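Local coordinates for transcription elongation factor Spt5 (Methanocaldococcus jannaschii, PDB 3LPE), which stimulates transcription elongation as the partner of Spt4, its NusG N-terminal (NGN) domain, the part present here, mediating the interaction with RNA polymerase, at residues I12-T17 with Y52-A57. Sequence-based numbering, arbitrary orientation.
Sequences IFAVRT and YVLVEA
R16 and Y52 face each other as a non-hydrogen-bonded pair at the solvent-exposed end of this antiparallel ladder. Y52 CG stands anti to the carbonyl carbon (chi1 -63°), and the ring beyond it reaches the neighbouring strand, where CE2 meets R16 CB at 3.6 Å. The arginine chain, extended from CG to NE, continues past the ring, bringing CD to 3.8 Å from Y52 OH; guanidinium and ring planes differ by 23°. On the same face, L54 turns its CD2 branch back over A14, 3.7 Å from A14 CB, and farther along I12 CG1 packs on the aliphatic stem of E56, 3.8 Å from its CG. The E56 chain reaches on to the Spt4 subunit (DNA-directed RNA polymerase subunit E''), where its carboxylate forms hydrogen bonds with S39 OG and E40 N of that chain, while I86 of helix 83-90 covers I12 and L54.

On the opposite face, which carries F13, V15, V53 and V55, V15 CG2 meets V55 CG2 at 3.8 Å, the two side chains crossing obliquely; at the end of the strand T17 CG2 lies 3.9 Å from V53 CG2. M29 of helix 22-35 closes over V15 and V55, and V63 of helix 60-67 over F13 and V15. Between the faces, F13 with V55 and V15 with V53 each exchange two backbone hydrogen bonds; the one from V15 N to V53 O is nearly straight (174°). Pairing of the two central strands, with two helices packed on the valine face and the Spt4 subunit met by E56 on the other, is characteristic of the alpha/beta NGN domain of the NusG/Spt5 family.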
ATOM      1  N   ILE A  12       0.515  12.265  -3.045  1.00 28.84           N
ATOM      2  CA  ILE A  12       0.399  10.881  -3.457  1.00 22.79           C
ATOM      3  C   ILE A  12       0.696  10.808  -4.955  1.00 31.16           C
ATOM      4  O   ILE A  12       0.219  11.633  -5.714  1.00 25.59           O
ATOM      5  CB  ILE A  12      -1.010  10.346  -3.218  1.00 24.32           C
ATOM      6  CG1 ILE A  12      -1.366  10.447  -1.727  1.00 26.04           C
ATOM      7  CG2 ILE A  12      -1.092   8.897  -3.639  1.00 24.74           C
ATOM      8  CD1 ILE A  12      -2.847  10.413  -1.482  1.00 28.40           C
ATOM      9  N   PHE A  13       1.488   9.822  -5.366  1.00 23.62           N
ATOM     10  CA  PHE A  13       1.856   9.691  -6.786  1.00 27.52           C
ATOM     11  C   PHE A  13       1.489   8.307  -7.297  1.00 24.47           C
ATOM     12  O   PHE A  13       1.531   7.327  -6.544  1.00 23.74           O
ATOM     13  CB  PHE A  13       3.364   9.913  -6.972  1.00 24.03           C
ATOM     14  CG  PHE A  13       3.793  11.329  -6.696  1.00 34.44           C
ATOM     15  CD1 PHE A  13       3.639  12.309  -7.661  1.00 36.64           C
ATOM     16  CD2 PHE A  13       4.303  11.689  -5.455  1.00 45.45           C
ATOM     17  CE1 PHE A  13       4.011  13.630  -7.407  1.00 40.93           C
ATOM     18  CE2 PHE A  13       4.687  13.002  -5.199  1.00 40.61           C
ATOM     19  CZ  PHE A  13       4.537  13.966  -6.173  1.00 34.83           C
ATOM     20  N   ALA A  14       1.123   8.233  -8.572  1.00 28.00           N
ATOM     21  CA  ALA A  14       0.936   6.944  -9.229  1.00 22.69           C
ATOM     22  C   ALA A  14       2.245   6.544  -9.915  1.00 20.84           C
ATOM     23  O   ALA A  14       2.806   7.321 -10.680  1.00 26.71           O
ATOM     24  CB  ALA A  14      -0.237   7.015 -10.231  1.00 20.05           C
ATOM     25  N   VAL A  15       2.752   5.360  -9.577  1.00 22.37           N
ATOM     26  CA  VAL A  15       3.963   4.810 -10.168  1.00 21.57           C
ATOM     27  C   VAL A  15       3.515   3.713 -11.150  1.00 25.67           C
ATOM     28  O   VAL A  15       2.784   2.809 -10.777  1.00 22.72           O
ATOM     29  CB  VAL A  15       4.873   4.194  -9.089  1.00 28.29           C
ATOM     30  CG1 VAL A  15       6.018   3.405  -9.722  1.00 23.91           C
ATOM     31  CG2 VAL A  15       5.402   5.286  -8.190  1.00 20.94           C
ATOM     32  N   ARG A  16       3.933   3.817 -12.402  1.00 27.43           N
ATOM     33  CA  ARG A  16       3.510   2.827 -13.394  1.00 27.16           C
ATOM     34  C   ARG A  16       4.369   1.577 -13.307  1.00 19.07           C
ATOM     35  O   ARG A  16       5.576   1.647 -13.250  1.00 18.96           O
ATOM     36  CB  ARG A  16       3.553   3.406 -14.801  1.00 29.96           C
ATOM     37  CG  ARG A  16       3.075   2.402 -15.855  1.00 26.96           C
ATOM     38  CD  ARG A  16       3.020   2.985 -17.259  1.00 27.90           C
ATOM     39  NE  ARG A  16       2.572   1.944 -18.195  1.00 29.55           N
ATOM     40  CZ  ARG A  16       2.670   2.025 -19.520  1.00 27.55           C
ATOM     41  NH1 ARG A  16       3.209   3.095 -20.080  1.00 23.72           N
ATOM     42  NH2 ARG A  16       2.251   1.017 -20.278  1.00 23.79           N
ATOM     43  N   THR A  17       3.738   0.408 -13.309  1.00 18.15           N
ATOM     44  CA  THR A  17       4.500  -0.813 -13.248  1.00 20.47           C
ATOM     45  C   THR A  17       4.040  -1.720 -14.357  1.00 22.18           C
ATOM     46  O   THR A  17       3.065  -1.409 -15.041  1.00 22.89           O
ATOM     47  CB  THR A  17       4.261  -1.550 -11.914  1.00 25.89           C
ATOM     48  OG1 THR A  17       2.984  -2.204 -11.949  1.00 25.06           O
ATOM     49  CG2 THR A  17       4.321  -0.541 -10.705  1.00 29.75           C
ATOM     50  N   TYR A  52      -0.369  -0.043 -11.986  1.00 22.82           N
ATOM     51  CA  TYR A  52       0.015   1.121 -11.179  1.00 21.80           C
ATOM     52  C   TYR A  52       0.023   0.826  -9.690  1.00 22.93           C
ATOM     53  O   TYR A  52      -0.762   0.036  -9.200  1.00 24.04           O
ATOM     54  CB  TYR A  52      -0.940   2.291 -11.421  1.00 22.75           C
ATOM     55  CG  TYR A  52      -0.886   2.754 -12.841  1.00 29.58           C
ATOM     56  CD1 TYR A  52      -1.684   2.161 -13.808  1.00 31.51           C
ATOM     57  CD2 TYR A  52       0.004   3.741 -13.228  1.00 24.80           C
ATOM     58  CE1 TYR A  52      -1.619   2.554 -15.132  1.00 31.27           C
ATOM     59  CE2 TYR A  52       0.083   4.137 -14.560  1.00 23.92           C
ATOM     60  CZ  TYR A  52      -0.732   3.540 -15.493  1.00 32.31           C
ATOM     61  OH  TYR A  52      -0.657   3.929 -16.802  1.00 33.10           O
ATOM     62  N   VAL A  53       0.926   1.484  -8.995  1.00 19.55           N
ATOM     63  CA  VAL A  53       0.969   1.431  -7.538  1.00 25.33           C
ATOM     64  C   VAL A  53       0.930   2.884  -7.076  1.00 31.39           C
ATOM     65  O   VAL A  53       1.573   3.759  -7.680  1.00 25.71           O
ATOM     66  CB  VAL A  53       2.251   0.714  -7.046  1.00 19.02           C
ATOM     67  CG1 VAL A  53       2.379   0.798  -5.546  1.00 39.10           C
ATOM     68  CG2 VAL A  53       2.218  -0.756  -7.473  1.00 27.84           C
ATOM     69  N   LEU A  54       0.154   3.157  -6.033  1.00 24.49           N
ATOM     70  CA  LEU A  54       0.024   4.524  -5.524  1.00 18.26           C
ATOM     71  C   LEU A  54       0.942   4.685  -4.329  1.00 26.59           C
ATOM     72  O   LEU A  54       0.915   3.844  -3.446  1.00 18.47           O
ATOM     73  CB  LEU A  54      -1.415   4.756  -5.081  1.00 19.29           C
ATOM     74  CG  LEU A  54      -2.444   4.650  -6.218  1.00 31.98           C
ATOM     75  CD1 LEU A  54      -3.854   4.907  -5.719  1.00 31.45           C
ATOM     76  CD2 LEU A  54      -2.110   5.604  -7.349  1.00 28.14           C
ATOM     77  N   VAL A  55       1.723   5.768  -4.292  1.00 25.05           N
ATOM     78  CA  VAL A  55       2.731   5.957  -3.247  1.00 24.39           C
ATOM     79  C   VAL A  55       2.477   7.291  -2.577  1.00 23.19           C
ATOM     80  O   VAL A  55       2.520   8.321  -3.215  1.00 22.89           O
ATOM     81  CB  VAL A  55       4.176   5.935  -3.818  1.00 24.53           C
ATOM     82  CG1 VAL A  55       5.234   6.194  -2.724  1.00 21.58           C
ATOM     83  CG2 VAL A  55       4.462   4.591  -4.538  1.00 23.87           C
ATOM     84  N   GLU A  56       2.176   7.245  -1.287  1.00 25.11           N
ATOM     85  CA  GLU A  56       2.007   8.452  -0.475  1.00 25.64           C
ATOM     86  C   GLU A  56       3.369   8.829   0.141  1.00 20.04           C
ATOM     87  O   GLU A  56       3.998   8.035   0.866  1.00 30.78           O
ATOM     88  CB  GLU A  56       0.961   8.183   0.609  1.00 29.69           C
ATOM     89  CG  GLU A  56       0.543   9.406   1.432  1.00 29.93           C
ATOM     90  CD  GLU A  56      -0.414   9.047   2.549  1.00 23.90           C
ATOM     91  OE1 GLU A  56      -1.113   9.950   3.043  1.00 39.10           O
ATOM     92  OE2 GLU A  56      -0.483   7.867   2.927  1.00 35.52           O
ATOM     93  N   ALA A  57       3.836  10.027  -0.174  1.00 35.53           N
ATOM     94  CA  ALA A  57       5.166  10.468   0.237  1.00 34.63           C
ATOM     95  C   ALA A  57       5.205  11.973   0.489  1.00 30.86           C
ATOM     96  O   ALA A  57       4.312  12.710   0.067  1.00 35.96           O
ATOM     97  CB  ALA A  57       6.197  10.087  -0.820  1.00 29.23           C
TER